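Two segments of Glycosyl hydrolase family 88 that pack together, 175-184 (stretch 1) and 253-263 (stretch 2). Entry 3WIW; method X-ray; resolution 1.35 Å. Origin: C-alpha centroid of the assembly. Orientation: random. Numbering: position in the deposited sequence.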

ATOM      1  N   ASN A 175      -8.357   3.783  -2.768  1.00  8.49           N
ATOM      2  CA  ASN A 175      -9.452   3.066  -2.103  1.00  8.67           C
ATOM      3  C   ASN A 175      -9.444   1.579  -2.515  1.00  8.37           C
ATOM      4  O   ASN A 175      -9.940   0.740  -1.753  1.00  9.52           O
ATOM      5  N   LEU A 176      -8.885   1.237  -3.683  1.00  8.36           N
ATOM      6  CA  LEU A 176      -8.747  -0.190  -4.032  1.00  8.46           C
ATOM      7  C   LEU A 176      -8.021  -0.973  -2.936  1.00  8.16           C
ATOM      8  O   LEU A 176      -8.326  -2.145  -2.687  1.00  9.94           O
ATOM      9  N   MET A 177      -7.017  -0.355  -2.315  1.00  8.27           N
ATOM     10  CA  MET A 177      -6.198  -1.071  -1.334  1.00  7.97           C
ATOM     11  C   MET A 177      -7.021  -1.431  -0.116  1.00  8.59           C
ATOM     12  O   MET A 177      -6.794  -2.475   0.500  1.00  9.82           O
ATOM     13  N   ASN A 178      -7.957  -0.549   0.240  1.00  8.65           N
ATOM     14  CA  ASN A 178      -8.819  -0.740   1.398  1.00  8.19           C
ATOM     15  C   ASN A 178      -9.862  -1.841   1.207  1.00  9.17           C
ATOM     16  O   ASN A 178     -10.497  -2.252   2.157  1.00  9.99           O
ATOM     17  N   LEU A 179     -10.042  -2.322  -0.021  1.00  9.75           N
ATOM     18  CA  LEU A 179     -10.948  -3.442  -0.279  1.00  9.79           C
ATOM     19  C   LEU A 179     -10.478  -4.754   0.341  1.00  9.81           C
ATOM     20  O   LEU A 179     -11.309  -5.597   0.679  1.00 10.30           O
ATOM     21  N   GLU A 180      -9.161  -4.913   0.515  1.00  9.06           N
ATOM     22  CA  GLU A 180      -8.624  -6.186   1.004  1.00  9.75           C
ATOM     23  C   GLU A 180      -9.258  -6.523   2.369  1.00  9.89           C
ATOM     24  O   GLU A 180      -9.661  -7.664   2.638  1.00 10.55           O
ATOM     25  N   TYR A 181      -9.334  -5.505   3.220  1.00 10.08           N
ATOM     26  CA  TYR A 181      -9.967  -5.608   4.527  1.00  9.96           C
ATOM     27  C   TYR A 181     -11.384  -6.170   4.417  1.00 10.01           C
ATOM     28  O   TYR A 181     -11.750  -7.108   5.153  1.00 10.77           O
ATOM     29  N   LEU A 182     -12.189  -5.654   3.488  1.00 10.53           N
ATOM     30  CA  LEU A 182     -13.568  -6.118   3.350  1.00 12.16           C
ATOM     31  C   LEU A 182     -13.666  -7.506   2.739  1.00 11.07           C
ATOM     32  O   LEU A 182     -14.581  -8.250   3.104  1.00 12.12           O
ATOM     33  N   TYR A 183     -12.822  -7.848   1.765  1.00 11.71           N
ATOM     34  CA  TYR A 183     -12.859  -9.226   1.263  1.00 11.93           C
ATOM     35  C   TYR A 183     -12.609 -10.212   2.400  1.00 12.50           C
ATOM     36  O   TYR A 183     -13.329 -11.208   2.562  1.00 14.32           O
ATOM     37  N   TRP A 184     -11.603  -9.920   3.215  1.00 11.63           N
ATOM     38  CA  TRP A 184     -11.246 -10.771   4.339  1.00 12.10           C
ATOM     39  C   TRP A 184     -12.386 -10.816   5.352  1.00 11.60           C
ATOM     40  O   TRP A 184     -12.797 -11.885   5.791  1.00 13.78           O
ATOM     41  N   TYR A 253      -1.801  -3.114  -7.796  1.00  7.75           N
ATOM     42  CA  TYR A 253      -1.932  -3.921  -6.600  1.00  8.11           C
ATOM     43  C   TYR A 253      -3.408  -4.259  -6.341  1.00  8.33           C
ATOM     44  O   TYR A 253      -3.734  -5.400  -6.009  1.00  9.32           O
ATOM     45  N   GLY A 254      -4.282  -3.257  -6.465  1.00  9.04           N
ATOM     46  CA  GLY A 254      -5.705  -3.411  -6.186  1.00  9.20           C
ATOM     47  C   GLY A 254      -6.300  -4.558  -7.001  1.00  8.98           C
ATOM     48  O   GLY A 254      -7.109  -5.334  -6.468  1.00  9.94           O
ATOM     49  N   TYR A 255      -5.920  -4.678  -8.275  1.00  9.02           N
ATOM     50  CA  TYR A 255      -6.503  -5.720  -9.141  1.00  9.61           C
ATOM     51  C   TYR A 255      -5.823  -7.067  -8.956  1.00 10.03           C
ATOM     52  O   TYR A 255      -6.490  -8.092  -9.053  1.00 11.25           O
ATOM     53  N   THR A 256      -4.523  -7.063  -8.651  1.00  9.60           N
ATOM     54  CA  THR A 256      -3.822  -8.295  -8.317  1.00  9.95           C
ATOM     55  C   THR A 256      -4.433  -8.915  -7.050  1.00 10.15           C
ATOM     56  O   THR A 256      -4.770 -10.106  -7.018  1.00 10.46           O
ATOM     57  N   MET A 257      -4.611  -8.085  -6.024  1.00  9.81           N
ATOM     58  CA  MET A 257      -5.204  -8.518  -4.761  1.00  9.93           C
ATOM     59  C   MET A 257      -6.686  -8.879  -4.946  1.00 10.59           C
ATOM     60  O   MET A 257      -7.163  -9.873  -4.376  1.00 10.84           O
ATOM     61  N   SER A 258      -7.440  -8.110  -5.740  1.00 10.81           N
ATOM     62  CA  SER A 258      -8.856  -8.450  -5.954  1.00 10.92           C
ATOM     63  C   SER A 258      -8.975  -9.784  -6.666  1.00 10.95           C
ATOM     64  O   SER A 258      -9.887 -10.547  -6.366  1.00 12.32           O
ATOM     65  N   TYR A 259      -8.080 -10.072  -7.623  1.00 11.18           N
ATOM     66  CA  TYR A 259      -8.052 -11.405  -8.220  1.00 12.87           C
ATOM     67  C   TYR A 259      -7.782 -12.484  -7.169  1.00 13.08           C
ATOM     68  O   TYR A 259      -8.486 -13.496  -7.103  1.00 13.60           O
ATOM     69  N   LYS A 260      -6.765 -12.273  -6.347  1.00 12.53           N
ATOM     70  CA  LYS A 260      -6.389 -13.249  -5.329  1.00 13.92           C
ATOM     71  C   LYS A 260      -7.580 -13.580  -4.428  1.00 14.21           C
ATOM     72  O   LYS A 260      -7.811 -14.747  -4.093  1.00 16.01           O
ATOM     73  N   ASP A 261      -8.347 -12.552  -4.067  1.00 13.08           N
ATOM     74  CA  ASP A 261      -9.410 -12.705  -3.089  1.00 15.37           C
ATOM     75  C   ASP A 261     -10.772 -13.090  -3.676  1.00 16.53           C
ATOM     76  O   ASP A 261     -11.628 -13.560  -2.938  1.00 17.84           O
ATOM     77  N   THR A 262     -10.985 -12.897  -4.980  1.00 15.31           N
ATOM     78  CA  THR A 262     -12.291 -13.207  -5.593  1.00 16.06           C
ATOM     79  C   THR A 262     -12.228 -14.256  -6.690  1.00 16.77           C
ATOM     80  O   THR A 262     -13.244 -14.851  -7.040  1.00 17.06           O
ATOM     81  N   LYS A 263     -11.043 -14.418  -7.272  1.00 16.72           N
ATOM     82  CA  LYS A 263     -10.792 -15.298  -8.419  1.00 18.11           C
ATOM     83  C   LYS A 263     -11.546 -14.907  -9.688  1.00 17.32           C
ATOM     84  O   LYS A 263     -11.686 -15.711 -10.591  1.00 18.34           O
TER

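The two helices run nearly parallel, their axes crossing at 20° with a closest approach of 8.6 Å, and 568 Å² is buried between them. The backbones come closest at Gly254, whose CA lies 4.9 Å from the CA of Leu176. An ideal CB on Gly254 would point toward stretch 1 and fall 2.6 Å from Leu176 CB, a clash; the bare backbone is thus a hollow, and Leu176 CB fills it, 3.9 Å from Gly254 CA. Leu176 (chi1 m, chi2 t) also brings CD1 to 3.6 Å from Tyr255 CE2; the CA-to-CB bond of Tyr255 points away, but its ring end returns to the contact.

Met177 starts sideways, and its m, m, m rotamer curls the tip inward. Met177 CE lies over one face of the Tyr253 ring, 3.5 Å from the ring centroid and 20° off the normal, a CH-pi contact.

Met257 (t, m, m) is the bump from stretch 2. Met257 CE reaches 3.3 Å from Leu176 O, while Met257 SD lies 3.6 Å from Glu180 CB and, at the ring edge, 3.7 Å from Tyr183 CE2.

Tyr183 (chi1 m) is the answering knob, seated among Met257, Ser258, Asp261 and Thr262; its CE1 is 3.5 Å from Thr262 CG2. At the tip, Tyr183 OH donates a hydrogen bond to Ser258 OG (2.9 Å). Ser258 OG in turn donates to Gly254 O (2.9 Å), so the hydroxyl relays between the knob and its own helix.

Along the more open side, extended Glu180 (chi1 and chi2 t) is linked to stretch 2 by water. Water 1 donates to Glu180 OE2 and Tyr253 OH, both at 2.7 Å. Water 2 bridges Glu180 O (2.9 Å) and Asp261 OD2 (2.6 Å), and water 3 joins Asp261 OD1 (2.9 Å) to Glu180 OE1 (3.0 Å, weak).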

ATOM      1  CB  ASN A 175     -10.782   3.768  -2.435  1.00  9.38           C
ATOM      2  CG  ASN A 175     -11.922   3.539  -1.419  1.00  9.27           C
ATOM      3  OD1 ASN A 175     -12.698   4.483  -1.166  1.00  9.93           O
ATOM      4  ND2 ASN A 175     -12.057   2.325  -0.871  1.00  9.75           N
ATOM      5  CB  LEU A 176      -8.037  -0.395  -5.374  1.00  9.73           C
ATOM      6  CG  LEU A 176      -8.838   0.050  -6.600  1.00  9.95           C
ATOM      7  CD1 LEU A 176      -7.869   0.194  -7.771  1.00 10.78           C
ATOM      8  CD2 LEU A 176      -9.959  -0.943  -6.928  1.00 11.70           C
ATOM      9  CB  MET A 177      -5.000  -0.213  -0.933  1.00  8.21           C
ATOM     10  CG  MET A 177      -4.090   0.136  -2.110  1.00  8.45           C
ATOM     11  SD  MET A 177      -3.255  -1.294  -2.820  1.00  9.36           S
ATOM     12  CE  MET A 177      -2.182  -1.718  -1.436  1.00  9.12           C
ATOM     13  CB  ASN A 178      -9.430   0.605   1.769  1.00  8.72           C
ATOM     14  CG  ASN A 178      -8.411   1.528   2.378  1.00  9.30           C
ATOM     15  OD1 ASN A 178      -7.776   1.179   3.370  1.00  9.64           O
ATOM     16  ND2 ASN A 178      -8.223   2.708   1.783  1.00 10.44           N
ATOM     17  CB  LEU A 179     -11.172  -3.631  -1.776  1.00 10.11           C
ATOM     18  CG  LEU A 179     -11.685  -2.405  -2.524  1.00 10.24           C
ATOM     19  CD1 LEU A 179     -11.937  -2.790  -3.971  1.00 10.80           C
ATOM     20  CD2 LEU A 179     -12.911  -1.786  -1.853  1.00 11.62           C
ATOM     21  CB  GLU A 180      -7.096  -6.133   1.101  1.00  9.47           C
ATOM     22  CG  GLU A 180      -6.542  -7.532   1.373  1.00 11.04           C
ATOM     23  CD  GLU A 180      -5.043  -7.592   1.464  1.00 12.10           C
ATOM     24  OE1 GLU A 180      -4.515  -8.626   1.921  1.00 13.85           O
ATOM     25  OE2 GLU A 180      -4.385  -6.643   1.019  1.00 12.40           O
ATOM     26  CB  TYR A 181      -9.994  -4.224   5.146  1.00 10.11           C
ATOM     27  CG  TYR A 181     -10.429  -4.132   6.610  1.00  9.81           C
ATOM     28  CD1 TYR A 181     -10.614  -5.251   7.438  1.00 10.84           C
ATOM     29  CD2 TYR A 181     -10.628  -2.859   7.168  1.00 10.21           C
ATOM     30  CE1 TYR A 181     -10.991  -5.074   8.787  1.00 11.07           C
ATOM     31  CE2 TYR A 181     -10.978  -2.671   8.475  1.00 11.63           C
ATOM     32  CZ  TYR A 181     -11.167  -3.770   9.287  1.00 11.12           C
ATOM     33  OH  TYR A 181     -11.507  -3.539  10.595  1.00 12.08           O
ATOM     34  CB  LEU A 182     -14.398  -5.147   2.527  1.00 14.01           C
ATOM     35  CG  LEU A 182     -14.885  -3.875   3.195  1.00 17.06           C
ATOM     36  CD1 LEU A 182     -15.824  -3.135   2.252  1.00 18.55           C
ATOM     37  CD2 LEU A 182     -15.583  -4.206   4.501  1.00 17.69           C
ATOM     38  CB  TYR A 183     -11.814  -9.463   0.184  1.00 12.30           C
ATOM     39  CG  TYR A 183     -12.003  -8.736  -1.134  1.00 11.21           C
ATOM     40  CD1 TYR A 183     -13.195  -8.808  -1.855  1.00 11.92           C
ATOM     41  CD2 TYR A 183     -10.937  -8.030  -1.705  1.00 11.47           C
ATOM     42  CE1 TYR A 183     -13.317  -8.160  -3.076  1.00 12.62           C
ATOM     43  CE2 TYR A 183     -11.065  -7.381  -2.919  1.00 12.26           C
ATOM     44  CZ  TYR A 183     -12.249  -7.456  -3.603  1.00 12.59           C
ATOM     45  OH  TYR A 183     -12.371  -6.826  -4.822  1.00 13.14           O
ATOM     46  CB  TRP A 184      -9.952 -10.268   5.017  1.00 12.88           C
ATOM     47  CG  TRP A 184      -9.716 -10.965   6.317  1.00 13.73           C
ATOM     48  CD1 TRP A 184      -9.137 -12.189   6.500  1.00 15.41           C
ATOM     49  CD2 TRP A 184     -10.137 -10.512   7.620  1.00 13.53           C
ATOM     50  NE1 TRP A 184      -9.157 -12.509   7.843  1.00 16.37           N
ATOM     51  CE2 TRP A 184      -9.761 -11.499   8.548  1.00 15.15           C
ATOM     52  CE3 TRP A 184     -10.760  -9.347   8.088  1.00 14.02           C
ATOM     53  CZ2 TRP A 184      -9.997 -11.367   9.929  1.00 15.17           C
ATOM     54  CZ3 TRP A 184     -11.007  -9.212   9.462  1.00 14.93           C
ATOM     55  CH2 TRP A 184     -10.629 -10.222  10.362  1.00 15.33           C
ATOM     56  CB  TYR A 253      -1.334  -3.160  -5.438  1.00  8.92           C
ATOM     57  CG  TYR A 253      -1.073  -3.934  -4.172  1.00  8.45           C
ATOM     58  CD1 TYR A 253      -2.128  -4.431  -3.398  1.00  8.28           C
ATOM     59  CD2 TYR A 253       0.230  -4.134  -3.713  1.00  8.83           C
ATOM     60  CE1 TYR A 253      -1.897  -5.085  -2.192  1.00  9.15           C
ATOM     61  CE2 TYR A 253       0.474  -4.797  -2.516  1.00  9.52           C
ATOM     62  CZ  TYR A 253      -0.596  -5.258  -1.754  1.00  8.67           C
ATOM     63  OH  TYR A 253      -0.364  -5.877  -0.548  1.00 10.60           O
ATOM     64  CB  TYR A 255      -6.622  -5.266 -10.622  1.00 10.04           C
ATOM     65  CG  TYR A 255      -7.714  -4.237 -10.667  1.00 10.21           C
ATOM     66  CD1 TYR A 255      -9.043  -4.642 -10.586  1.00 10.67           C
ATOM     67  CD2 TYR A 255      -7.434  -2.873 -10.626  1.00 10.45           C
ATOM     68  CE1 TYR A 255     -10.074  -3.727 -10.534  1.00 11.27           C
ATOM     69  CE2 TYR A 255      -8.456  -1.945 -10.562  1.00  9.70           C
ATOM     70  CZ  TYR A 255      -9.775  -2.382 -10.500  1.00  9.87           C
ATOM     71  OH  TYR A 255     -10.770  -1.446 -10.414  1.00 11.35           O
ATOM     72  CB  THR A 256      -2.320  -8.017  -8.162  1.00 10.39           C
ATOM     73  OG1 THR A 256      -1.815  -7.502  -9.404  1.00 11.32           O
ATOM     74  CG2 THR A 256      -1.600  -9.287  -7.798  1.00 11.40           C
ATOM     75  CB  MET A 257      -4.972  -7.438  -3.696  1.00 10.09           C
ATOM     76  CG  MET A 257      -5.728  -7.623  -2.389  1.00 10.53           C
ATOM     77  SD  MET A 257      -7.446  -7.013  -2.417  1.00 11.16           S
ATOM     78  CE  MET A 257      -7.143  -5.263  -2.681  1.00 14.45           C
ATOM     79  CB  SER A 258      -9.564  -7.375  -6.767  1.00 10.53           C
ATOM     80  OG  SER A 258      -9.780  -6.204  -5.987  1.00 11.39           O
ATOM     81  CB  TYR A 259      -7.078 -11.521  -9.395  1.00 13.63           C
ATOM     82  CG  TYR A 259      -7.096 -12.933  -9.955  1.00 15.12           C
ATOM     83  CD1 TYR A 259      -8.194 -13.410 -10.671  1.00 15.89           C
ATOM     84  CD2 TYR A 259      -6.052 -13.815  -9.701  1.00 16.07           C
ATOM     85  CE1 TYR A 259      -8.216 -14.697 -11.164  1.00 16.99           C
ATOM     86  CE2 TYR A 259      -6.062 -15.110 -10.200  1.00 18.05           C
ATOM     87  CZ  TYR A 259      -7.149 -15.545 -10.925  1.00 18.98           C
ATOM     88  OH  TYR A 259      -7.165 -16.825 -11.418  1.00 21.92           O
ATOM     89  CB  LYS A 260      -5.237 -12.683  -4.505  1.00 16.13           C
ATOM     90  CG  LYS A 260      -4.650 -13.598  -3.446  1.00 20.06           C
ATOM     91  CD  LYS A 260      -3.483 -12.809  -2.825  1.00 23.41           C
ATOM     92  CE  LYS A 260      -2.542 -13.610  -1.959  1.00 25.60           C
ATOM     93  NZ  LYS A 260      -1.514 -12.656  -1.442  1.00 25.55           N
ATOM     94  CB  ASP A 261      -9.537 -11.425  -2.268  1.00 16.99           C
ATOM     95  CG  ASP A 261      -8.313 -11.152  -1.396  1.00 20.26           C
ATOM     96  OD1 ASP A 261      -7.406 -12.008  -1.293  1.00 20.46           O
ATOM     97  OD2 ASP A 261      -8.265 -10.067  -0.801  1.00 21.89           O
ATOM     98  CB  THR A 262     -12.949 -11.971  -6.234  1.00 15.17           C
ATOM     99  OG1 THR A 262     -12.210 -11.594  -7.405  1.00 15.23           O
ATOM    100  CG2 THR A 262     -13.014 -10.817  -5.263  1.00 16.40           C
ATOM    101  CB  LYS A 263     -10.995 -16.779  -8.072  1.00 22.10           C
ATOM    102  CG  LYS A 263     -10.140 -17.240  -6.895  1.00 26.95           C
ATOM    103  CD  LYS A 263      -8.673 -16.905  -7.088  1.00 31.23           C
ATOM    104  CE  LYS A 263      -8.043 -17.766  -8.154  1.00 34.34           C
ATOM    105  NZ  LYS A 263      -7.921 -19.175  -7.715  1.00 36.14           N
TER
HETATM  106  O   HOH W   1      -2.043  -7.821   0.339  1.00 13.31           O
HETATM  107  O   HOH W   2      -8.515 -10.241   1.797  1.00 15.78           O
HETATM  108  O   HOH W   3      -5.135 -10.712  -0.156  1.00 20.08           O